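Local coordinates for transcriptional regulators (LACI-FAMILY TRANSCRIPTIONAL REGULATORY PROTEIN) (Corynebacterium glutamicum, PDB 3GYB), which probably binds regulatory DNA as a LacI-family transcription factor whose periplasmic-binding-protein-like domain is expected to sense a small effector, at residues D102-E107 and T258-L263; T110-D115 and S207-D212; S183-A188 and P215-R220. All blocks are in the same frame, centred on the assembly; numbering follows the deposited sequence.

Contact 1 of 3, residues D102-E107 and T258-L263; sequences DFRGAE and TLQPSL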
loop_
_atom_site.group_PDB
_atom_site.type_symbol
_atom_site.label_atom_id
_atom_site.label_comp_id
_atom_site.label_asym_id
_atom_site.label_seq_id
_atom_site.Cartn_x
_atom_site.Cartn_y
_atom_site.Cartn_z
ATOM N N ASP A 102 -10.721 16.043 -11.140
ATOM C CA ASP A 102 -9.543 15.544 -11.853
ATOM C C ASP A 102 -9.028 16.503 -12.912
ATOM O O ASP A 102 -7.825 16.579 -13.158
ATOM C CB ASP A 102 -9.842 14.196 -12.510
ATOM C CG ASP A 102 -9.940 13.074 -11.507
ATOM O OD1 ASP A 102 -8.982 12.905 -10.720
ATOM O OD2 ASP A 102 -10.968 12.366 -11.507
ATOM N N PHE A 103 -9.938 17.223 -13.559
ATOM C CA PHE A 103 -9.516 18.172 -14.577
ATOM C C PHE A 103 -8.667 19.259 -13.931
ATOM O O PHE A 103 -7.603 19.615 -14.439
ATOM C CB PHE A 103 -10.737 18.780 -15.266
ATOM C CG PHE A 103 -11.536 17.785 -16.059
ATOM C CD1 PHE A 103 -10.977 17.153 -17.165
ATOM C CD2 PHE A 103 -12.839 17.468 -15.693
ATOM C CE1 PHE A 103 -11.704 16.218 -17.896
ATOM C CE2 PHE A 103 -13.575 16.534 -16.419
ATOM C CZ PHE A 103 -13.006 15.909 -17.521
ATOM N N ARG A 104 -9.132 19.770 -12.797
ATOM C CA ARG A 104 -8.413 20.811 -12.074
ATOM C C ARG A 104 -7.083 20.284 -11.535
ATOM O O ARG A 104 -6.052 20.949 -11.645
ATOM C CB ARG A 104 -9.275 21.334 -10.922
ATOM C CG ARG A 104 -8.586 22.340 -10.007
ATOM C CD ARG A 104 -8.057 23.544 -10.771
ATOM N NE ARG A 104 -7.440 24.514 -9.872
ATOM C CZ ARG A 104 -6.570 25.443 -10.253
ATOM N NH1 ARG A 104 -6.207 25.535 -11.525
ATOM N NH2 ARG A 104 -6.056 26.277 -9.357
ATOM N N GLY A 105 -7.115 19.088 -10.952
ATOM C CA GLY A 105 -5.905 18.500 -10.405
ATOM C C GLY A 105 -4.810 18.335 -11.439
ATOM O O GLY A 105 -3.649 18.679 -11.193
ATOM N N ALA A 106 -5.177 17.812 -12.604
ATOM C CA ALA A 106 -4.221 17.604 -13.682
ATOM C C ALA A 106 -3.740 18.950 -14.226
ATOM O O ALA A 106 -2.609 19.080 -14.684
ATOM C CB ALA A 106 -4.856 16.782 -14.792
ATOM N N GLU A 107 -4.608 19.953 -14.169
ATOM C CA GLU A 107 -4.246 21.284 -14.642
ATOM C C GLU A 107 -3.178 21.858 -13.713
ATOM O O GLU A 107 -2.189 22.441 -14.163
ATOM C CB GLU A 107 -5.479 22.190 -14.646
ATOM C CG GLU A 107 -5.187 23.635 -15.016
ATOM C CD GLU A 107 -6.437 24.493 -15.013
ATOM O OE1 GLU A 107 -7.125 24.550 -13.970
ATOM O OE2 GLU A 107 -6.733 25.111 -16.057
ATOM N N THR A 258 -18.038 17.483 -5.223
ATOM C CA THR A 258 -16.784 17.669 -5.946
ATOM C C THR A 258 -15.814 18.425 -5.052
ATOM O O THR A 258 -16.054 19.581 -4.702
ATOM C CB THR A 258 -16.998 18.459 -7.257
ATOM O OG1 THR A 258 -17.920 17.749 -8.093
ATOM C CG2 THR A 258 -15.681 18.625 -8.006
ATOM N N LEU A 259 -14.726 17.766 -4.664
ATOM C CA LEU A 259 -13.739 18.398 -3.804
ATOM C C LEU A 259 -12.566 18.934 -4.606
ATOM O O LEU A 259 -12.212 18.391 -5.648
ATOM C CB LEU A 259 -13.255 17.413 -2.737
ATOM C CG LEU A 259 -14.319 17.151 -1.666
ATOM C CD1 LEU A 259 -15.015 15.829 -1.943
ATOM C CD2 LEU A 259 -13.676 17.149 -0.292
ATOM N N GLN A 260 -11.966 20.011 -4.114
ATOM C CA GLN A 260 -10.841 20.620 -4.804
ATOM C C GLN A 260 -9.501 19.971 -4.486
ATOM O O GLN A 260 -9.173 19.722 -3.325
ATOM C CB GLN A 260 -10.763 22.113 -4.474
ATOM C CG GLN A 260 -11.958 22.909 -4.964
ATOM C CD GLN A 260 -12.180 22.741 -6.451
ATOM O OE1 GLN A 260 -13.276 22.382 -6.888
ATOM N NE2 GLN A 260 -11.142 23.002 -7.239
ATOM N N PRO A 261 -8.715 19.672 -5.527
ATOM C CA PRO A 261 -7.401 19.059 -5.320
ATOM C C PRO A 261 -6.404 20.188 -5.069
ATOM O O PRO A 261 -6.730 21.364 -5.251
ATOM C CB PRO A 261 -7.153 18.343 -6.638
ATOM C CG PRO A 261 -7.759 19.294 -7.629
ATOM C CD PRO A 261 -9.073 19.672 -6.958
ATOM N N SER A 262 -5.193 19.842 -4.647
ATOM C CA SER A 262 -4.183 20.855 -4.383
ATOM C C SER A 262 -2.784 20.281 -4.529
ATOM O O SER A 262 -2.577 19.079 -4.387
ATOM C CB SER A 262 -4.366 21.434 -2.977
ATOM O OG SER A 262 -4.369 20.409 -1.997
ATOM N N LEU A 263 -1.830 21.153 -4.828
ATOM C CA LEU A 263 -0.444 20.748 -5.003
ATOM C C LEU A 263 0.290 20.612 -3.675
ATOM O O LEU A 263 0.168 21.466 -2.797
ATOM C CB LEU A 263 0.285 21.777 -5.872
ATOM C CG LEU A 263 1.811 21.659 -5.956
ATOM C CD1 LEU A 263 2.190 20.406 -6.733
ATOM C CD2 LEU A 263 2.375 22.894 -6.637
#
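R104 NH1 meets E107 OE1 at 2.8 Å, a salt bridge along the exposed side of the first turns of helix 102-115; the CG of the same arginine touches Q260 and P261. The contact joins this helix to the sheet strand that comes last in the chain, 258-264, of a periplasmic-binding-protein-like fold. The strand is broken in the middle and passes from one part of the sheet to another: L259 pairs by backbone hydrogen bonds with A99 and D101, S262 with D228, and the short break between them carries Q260 and P261. The carboxylate oxygen lies close to the guanidinium plane, 10° out of it, whereas NH1 approaches E107 OE1 from above the carboxylate plane. With its CG anti to the backbone N (chi1 175°) and a bend at chi2, R104 offers its aliphatic CG to both neighbours. That methylene stands 3.8 Å from Q260 NE2 and 4.0 Å from P261 CG; the arginine chain crosses both side chains at about a right angle. Helix and strand share no hydrogen bond here, so the join is van der Waals packing, of carbons on carbons, on the Q260 amide and on the G105 backbone. The P261 ring points at the helix backbone where G105 presents no side chain, close to Y211 and I227 as well. Its CB is 4.0 Å from G105 CA, and its CG comes nearest, 3.4 Å from G105 N.

Contact 2 of 3, residues T110-D115 and S207-D212; sequences TKHLID and SIIGYD. With MG (magnesium ion), chain C.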
loop_
_atom_site.group_PDB
_atom_site.type_symbol
_atom_site.label_atom_id
_atom_site.label_comp_id
_atom_site.label_asym_id
_atom_site.label_seq_id
_atom_site.Cartn_x
_atom_site.Cartn_y
_atom_site.Cartn_z
ATOM N N THR A 110 0.207 20.012 -14.319
ATOM C CA THR A 110 0.820 20.410 -15.576
ATOM C C THR A 110 1.310 21.846 -15.516
ATOM O O THR A 110 2.434 22.144 -15.922
ATOM C CB THR A 110 -0.179 20.246 -16.732
ATOM O OG1 THR A 110 -0.691 18.908 -16.714
ATOM C CG2 THR A 110 0.497 20.497 -18.072
ATOM N N LYS A 111 0.465 22.730 -14.997
ATOM C CA LYS A 111 0.816 24.138 -14.881
ATOM C C LYS A 111 2.041 24.303 -13.983
ATOM O O LYS A 111 2.883 25.162 -14.230
ATOM C CB LYS A 111 -0.365 24.930 -14.311
ATOM C CG LYS A 111 -0.114 26.437 -14.180
ATOM C CD LYS A 111 0.149 27.079 -15.533
ATOM C CE LYS A 111 0.299 28.589 -15.408
ATOM N NZ LYS A 111 -0.880 29.208 -14.745
ATOM N N HIS A 112 2.149 23.473 -12.946
ATOM C CA HIS A 112 3.298 23.560 -12.046
ATOM C C HIS A 112 4.584 23.282 -12.818
ATOM O O HIS A 112 5.568 24.004 -12.679
ATOM C CB HIS A 112 3.159 22.562 -10.889
ATOM C CG HIS A 112 4.277 22.629 -9.892
ATOM N ND1 HIS A 112 4.587 23.778 -9.196
ATOM C CD2 HIS A 112 5.145 21.682 -9.461
ATOM C CE1 HIS A 112 5.597 23.537 -8.379
ATOM N NE2 HIS A 112 5.954 22.272 -8.519
ATOM N N LEU A 113 4.574 22.229 -13.634
ATOM C CA LEU A 113 5.749 21.883 -14.423
ATOM C C LEU A 113 6.062 22.999 -15.414
ATOM O O LEU A 113 7.222 23.348 -15.623
ATOM C CB LEU A 113 5.518 20.561 -15.161
ATOM C CG LEU A 113 5.368 19.348 -14.238
ATOM C CD1 LEU A 113 5.159 18.085 -15.078
ATOM C CD2 LEU A 113 6.617 19.209 -13.372
ATOM N N ILE A 114 5.020 23.562 -16.018
ATOM C CA ILE A 114 5.195 24.658 -16.967
ATOM C C ILE A 114 5.767 25.884 -16.260
ATOM O O ILE A 114 6.709 26.510 -16.756
ATOM C CB ILE A 114 3.855 25.025 -17.637
ATOM C CG1 ILE A 114 3.411 23.876 -18.544
ATOM C CG2 ILE A 114 3.998 26.316 -18.450
ATOM C CD1 ILE A 114 2.011 24.048 -19.095
ATOM N N ASP A 115 5.213 26.227 -15.099
ATOM C CA ASP A 115 5.715 27.384 -14.364
ATOM C C ASP A 115 7.148 27.157 -13.883
ATOM O O ASP A 115 7.868 28.115 -13.607
ATOM C CB ASP A 115 4.808 27.720 -13.176
ATOM C CG ASP A 115 3.495 28.354 -13.604
ATOM O OD1 ASP A 115 3.440 28.914 -14.719
ATOM O OD2 ASP A 115 2.524 28.304 -12.821
ATOM N N SER A 207 12.214 15.906 -13.464
ATOM C CA SER A 207 11.179 16.244 -12.487
ATOM C C SER A 207 10.025 15.258 -12.631
ATOM O O SER A 207 9.675 14.870 -13.746
ATOM C CB SER A 207 10.645 17.664 -12.709
ATOM O OG SER A 207 11.531 18.639 -12.180
ATOM N N ILE A 208 9.452 14.844 -11.505
ATOM C CA ILE A 208 8.325 13.918 -11.519
ATOM C C ILE A 208 7.257 14.354 -10.524
ATOM O O ILE A 208 7.550 14.623 -9.361
ATOM C CB ILE A 208 8.759 12.473 -11.148
ATOM C CG1 ILE A 208 9.668 11.901 -12.240
ATOM C CG2 ILE A 208 7.525 11.588 -10.978
ATOM C CD1 ILE A 208 10.263 10.537 -11.900
ATOM N N ILE A 209 6.015 14.442 -10.986
ATOM C CA ILE A 209 4.932 14.808 -10.089
ATOM C C ILE A 209 3.850 13.741 -10.206
ATOM O O ILE A 209 3.504 13.310 -11.311
ATOM C CB ILE A 209 4.365 16.223 -10.406
ATOM C CG1 ILE A 209 3.186 16.523 -9.473
ATOM C CG2 ILE A 209 3.971 16.318 -11.879
ATOM C CD1 ILE A 209 2.755 17.985 -9.454
ATOM N N GLY A 210 3.346 13.296 -9.058
ATOM C CA GLY A 210 2.321 12.268 -9.041
ATOM C C GLY A 210 0.935 12.805 -8.751
ATOM O O GLY A 210 0.674 13.996 -8.923
ATOM N N TYR A 211 0.047 11.929 -8.294
ATOM C CA TYR A 211 -1.331 12.306 -7.998
ATOM C C TYR A 211 -1.896 11.287 -7.013
ATOM O O TYR A 211 -1.789 10.085 -7.245
ATOM C CB TYR A 211 -2.153 12.290 -9.300
ATOM C CG TYR A 211 -3.410 13.149 -9.310
ATOM C CD1 TYR A 211 -3.578 14.148 -10.272
ATOM C CD2 TYR A 211 -4.439 12.939 -8.397
ATOM C CE1 TYR A 211 -4.742 14.912 -10.325
ATOM C CE2 TYR A 211 -5.613 13.704 -8.441
ATOM C CZ TYR A 211 -5.751 14.684 -9.409
ATOM O OH TYR A 211 -6.909 15.438 -9.461
ATOM N N ASP A 212 -2.462 11.788 -5.914
ATOM C CA ASP A 212 -3.089 11.001 -4.842
ATOM C C ASP A 212 -2.562 11.299 -3.444
ATOM O O ASP A 212 -3.283 11.136 -2.480
ATOM C CB ASP A 212 -2.944 9.482 -5.042
ATOM C CG ASP A 212 -3.814 8.942 -6.161
ATOM O OD1 ASP A 212 -4.694 9.678 -6.654
ATOM O OD2 ASP A 212 -3.609 7.768 -6.538
HETATM MG MG MG C . -5.178 10.983 -1.456
HETATM O O HOH W 1 -4.002 9.998 0.168
HETATM O O HOH W 2 -4.810 12.882 -0.463
HETATM O O HOH W 3 -5.718 9.145 -2.566
#
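Helix-on-sheet packing within the C-terminal alpha/beta subdomain of the periplasmic-binding-protein-like fold joins L113 of helix 102-115 to I209 of strand 207-211. Their short segments run nearly antiparallel, 163° between directions, with axes 9.8 Å apart. The principal touch is between methyls: L113 CD1 lies 3.8 Å from I209 CG2, and L113 CG is 4.1 Å from the same methyl. In I209, CG1 is anti to the backbone N (chi1 177°), which puts CG2 between the backbone N and the carbonyl carbon and turns it to the leucine. On the other branch of the isoleucine, I209 CD1 ends 4.4 Å from H112 CD2, where L263 also packs. Near the start of the strand L113 CD2 reaches S207 CB at 4.4 Å, while S207 OG is hydrogen-bonded to the backbone N of A270. The strand leads to a magnesium ion, far from this apolar patch. D212 binds the magnesium with its backbone O at 2.2 Å, three waters bind too, two of them on opposing sides of the ion, and D229 and S231 complete six ligands. No hydrogen bond crosses between helix and strand, which implies that the two are held here by mainly apolar packing, the buried L113-I209 pair at its centre, while backbone polar groups of the strand are used within the sheet and the D212 carbonyl by the metal.

Contact 3 of 3, residues S183-A188 and P215-R220; sequences SNDITA and PLAQTR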
loop_
_atom_site.group_PDB
_atom_site.type_symbol
_atom_site.label_atom_id
_atom_site.label_comp_id
_atom_site.label_asym_id
_atom_site.label_seq_id
_atom_site.Cartn_x
_atom_site.Cartn_y
_atom_site.Cartn_z
ATOM N N SER A 183 0.010 9.948 -13.879
ATOM C CA SER A 183 -1.416 9.946 -13.580
ATOM C C SER A 183 -1.707 9.681 -12.109
ATOM O O SER A 183 -2.697 10.172 -11.575
ATOM C CB SER A 183 -2.144 8.919 -14.454
ATOM O OG SER A 183 -3.538 9.174 -14.455
ATOM N N ASN A 184 -0.850 8.907 -11.452
ATOM C CA ASN A 184 -1.036 8.632 -10.029
ATOM C C ASN A 184 0.291 8.287 -9.369
ATOM O O ASN A 184 1.292 8.075 -10.048
ATOM C CB ASN A 184 -2.043 7.503 -9.822
ATOM C CG ASN A 184 -1.695 6.276 -10.619
ATOM O OD1 ASN A 184 -0.624 5.697 -10.446
ATOM N ND2 ASN A 184 -2.590 5.880 -11.516
ATOM N N ASP A 185 0.291 8.255 -8.038
ATOM C CA ASP A 185 1.506 7.967 -7.282
ATOM C C ASP A 185 2.131 6.601 -7.515
ATOM O O ASP A 185 3.346 6.500 -7.660
ATOM C CB ASP A 185 1.244 8.118 -5.780
ATOM C CG ASP A 185 1.117 9.565 -5.342
ATOM O OD1 ASP A 185 1.257 10.480 -6.192
ATOM O OD2 ASP A 185 0.880 9.783 -4.128
ATOM N N ILE A 186 1.321 5.548 -7.539
ATOM C CA ILE A 186 1.886 4.216 -7.709
ATOM C C ILE A 186 2.628 4.131 -9.042
ATOM O O ILE A 186 3.687 3.517 -9.135
ATOM C CB ILE A 186 0.790 3.121 -7.590
ATOM C CG1 ILE A 186 1.445 1.746 -7.450
ATOM C CG2 ILE A 186 -0.139 3.155 -8.785
ATOM C CD1 ILE A 186 2.329 1.617 -6.217
ATOM N N THR A 187 2.087 4.776 -10.068
ATOM C CA THR A 187 2.756 4.779 -11.361
ATOM C C THR A 187 4.056 5.585 -11.237
ATOM O O THR A 187 5.085 5.219 -11.812
ATOM C CB THR A 187 1.839 5.390 -12.441
ATOM O OG1 THR A 187 0.720 4.515 -12.641
ATOM C CG2 THR A 187 2.587 5.559 -13.771
ATOM N N ALA A 188 4.007 6.668 -10.465
ATOM C CA ALA A 188 5.175 7.528 -10.264
ATOM C C ALA A 188 6.310 6.789 -9.561
ATOM O O ALA A 188 7.484 7.100 -9.779
ATOM C CB ALA A 188 4.784 8.783 -9.465
ATOM N N PRO A 215 0.276 7.414 1.116
ATOM C CA PRO A 215 1.186 7.393 2.266
ATOM C C PRO A 215 2.628 7.222 1.768
ATOM O O PRO A 215 3.567 7.752 2.358
ATOM C CB PRO A 215 0.701 6.186 3.060
ATOM C CG PRO A 215 -0.775 6.200 2.803
ATOM C CD PRO A 215 -0.838 6.468 1.310
ATOM N N LEU A 216 2.790 6.487 0.671
ATOM C CA LEU A 216 4.108 6.256 0.082
ATOM C C LEU A 216 4.761 7.573 -0.328
ATOM O O LEU A 216 5.956 7.790 -0.108
ATOM C CB LEU A 216 3.991 5.352 -1.154
ATOM C CG LEU A 216 3.537 3.902 -0.968
ATOM C CD1 LEU A 216 3.260 3.275 -2.330
ATOM C CD2 LEU A 216 4.609 3.117 -0.228
ATOM N N ALA A 217 3.974 8.456 -0.931
ATOM C CA ALA A 217 4.489 9.744 -1.372
ATOM C C ALA A 217 4.953 10.581 -0.191
ATOM O O ALA A 217 5.846 11.413 -0.325
ATOM C CB ALA A 217 3.403 10.502 -2.153
ATOM N N GLN A 218 4.335 10.337 0.960
ATOM C CA GLN A 218 4.625 11.057 2.198
ATOM C C GLN A 218 5.896 10.618 2.919
ATOM O O GLN A 218 6.379 11.320 3.812
ATOM C CB GLN A 218 3.443 10.910 3.156
ATOM C CG GLN A 218 2.129 11.474 2.633
ATOM C CD GLN A 218 0.947 11.049 3.477
ATOM O OE1 GLN A 218 1.037 11.005 4.702
ATOM N NE2 GLN A 218 -0.174 10.743 2.827
ATOM N N THR A 219 6.433 9.464 2.551
ATOM C CA THR A 219 7.644 8.973 3.211
ATOM C C THR A 219 8.871 9.812 2.866
ATOM O O THR A 219 8.945 10.435 1.806
ATOM C CB THR A 219 7.945 7.505 2.826
ATOM O OG1 THR A 219 8.204 7.425 1.417
ATOM C CG2 THR A 219 6.771 6.599 3.182
ATOM N N ARG A 220 9.843 9.834 3.772
ATOM C CA ARG A 220 11.066 10.581 3.525
ATOM C C ARG A 220 11.827 9.942 2.364
ATOM O O ARG A 220 12.438 10.636 1.553
ATOM C CB ARG A 220 11.960 10.578 4.770
ATOM C CG ARG A 220 13.327 11.209 4.536
ATOM C CD ARG A 220 13.216 12.707 4.279
ATOM N NE ARG A 220 14.498 13.312 3.931
ATOM C CZ ARG A 220 15.035 13.296 2.714
ATOM N NH1 ARG A 220 14.402 12.701 1.709
ATOM N NH2 ARG A 220 16.202 13.888 2.494
#
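Buried packing between two helix starts, just past the C-terminal ends of the strands in the periplasmic-binding-protein-like fold, brings D185 of helix 185-198, beside D212 of the magnesium site, against A217 of the short, weakly bonded helix about 215-218. D185 OD2 lies 3.3 Å from A217 CB, the closest approach of the two segments. The carboxylate has polar partners just beyond them: OD2 accepts from T214 N, immediately before the short helix, and OD1 accepts from T226 OG1. D185 therefore ties its own helix to the loop leading into 215-218, and its place in the first turn, near the positive end of the helix dipole, would probably favour its negative charge. With CG beside the backbone N and anti to the carbonyl carbon, the torsion (chi1 -74°) brings OD2 to the A217 methyl. The second touch is apolar: I186 CD1 meets L216 CD1 at 4.3 Å, a light touch at the dimer interface, where L216 packs on L216 of the second subunit and R220 forms a salt bridge with E197 of that subunit. N184 is the N-cap of helix 185-198. Its OD1 is gripped twice by T187, from the backbone N at 2.9 Å almost in line with the C=O bond, and from OG1 at 2.8 Å, tilted 30° out of the carbonyl plane. Within 215-220 there is a second double grip: L216 O accepts from T219 N and, in the carbonyl plane, from T219 OG1 at 2.7 Å.

Contacts 1 and 2 share helix 102-115 and lie on one face of the sheet, whereas contact 3 lies beyond the other. Contacts 1 and 2 run together where L263 packs on I209 and H112, and G105 lies beside Y211 OH. Contact 1 is partly exposed, mixing a surface ion pair with a proline on a glycine; contact 2 is buried and hydrocarbon; contact 3 is also buried but centres on a carboxylate and helix capping, and it alone adjoins the second subunit. Strand 207-211 ties contacts 2 and 3, with a probable hydrogen bond from D185 N to Y211 O. Contacts 1 and 3 do not touch, their centres about 17 Å apart.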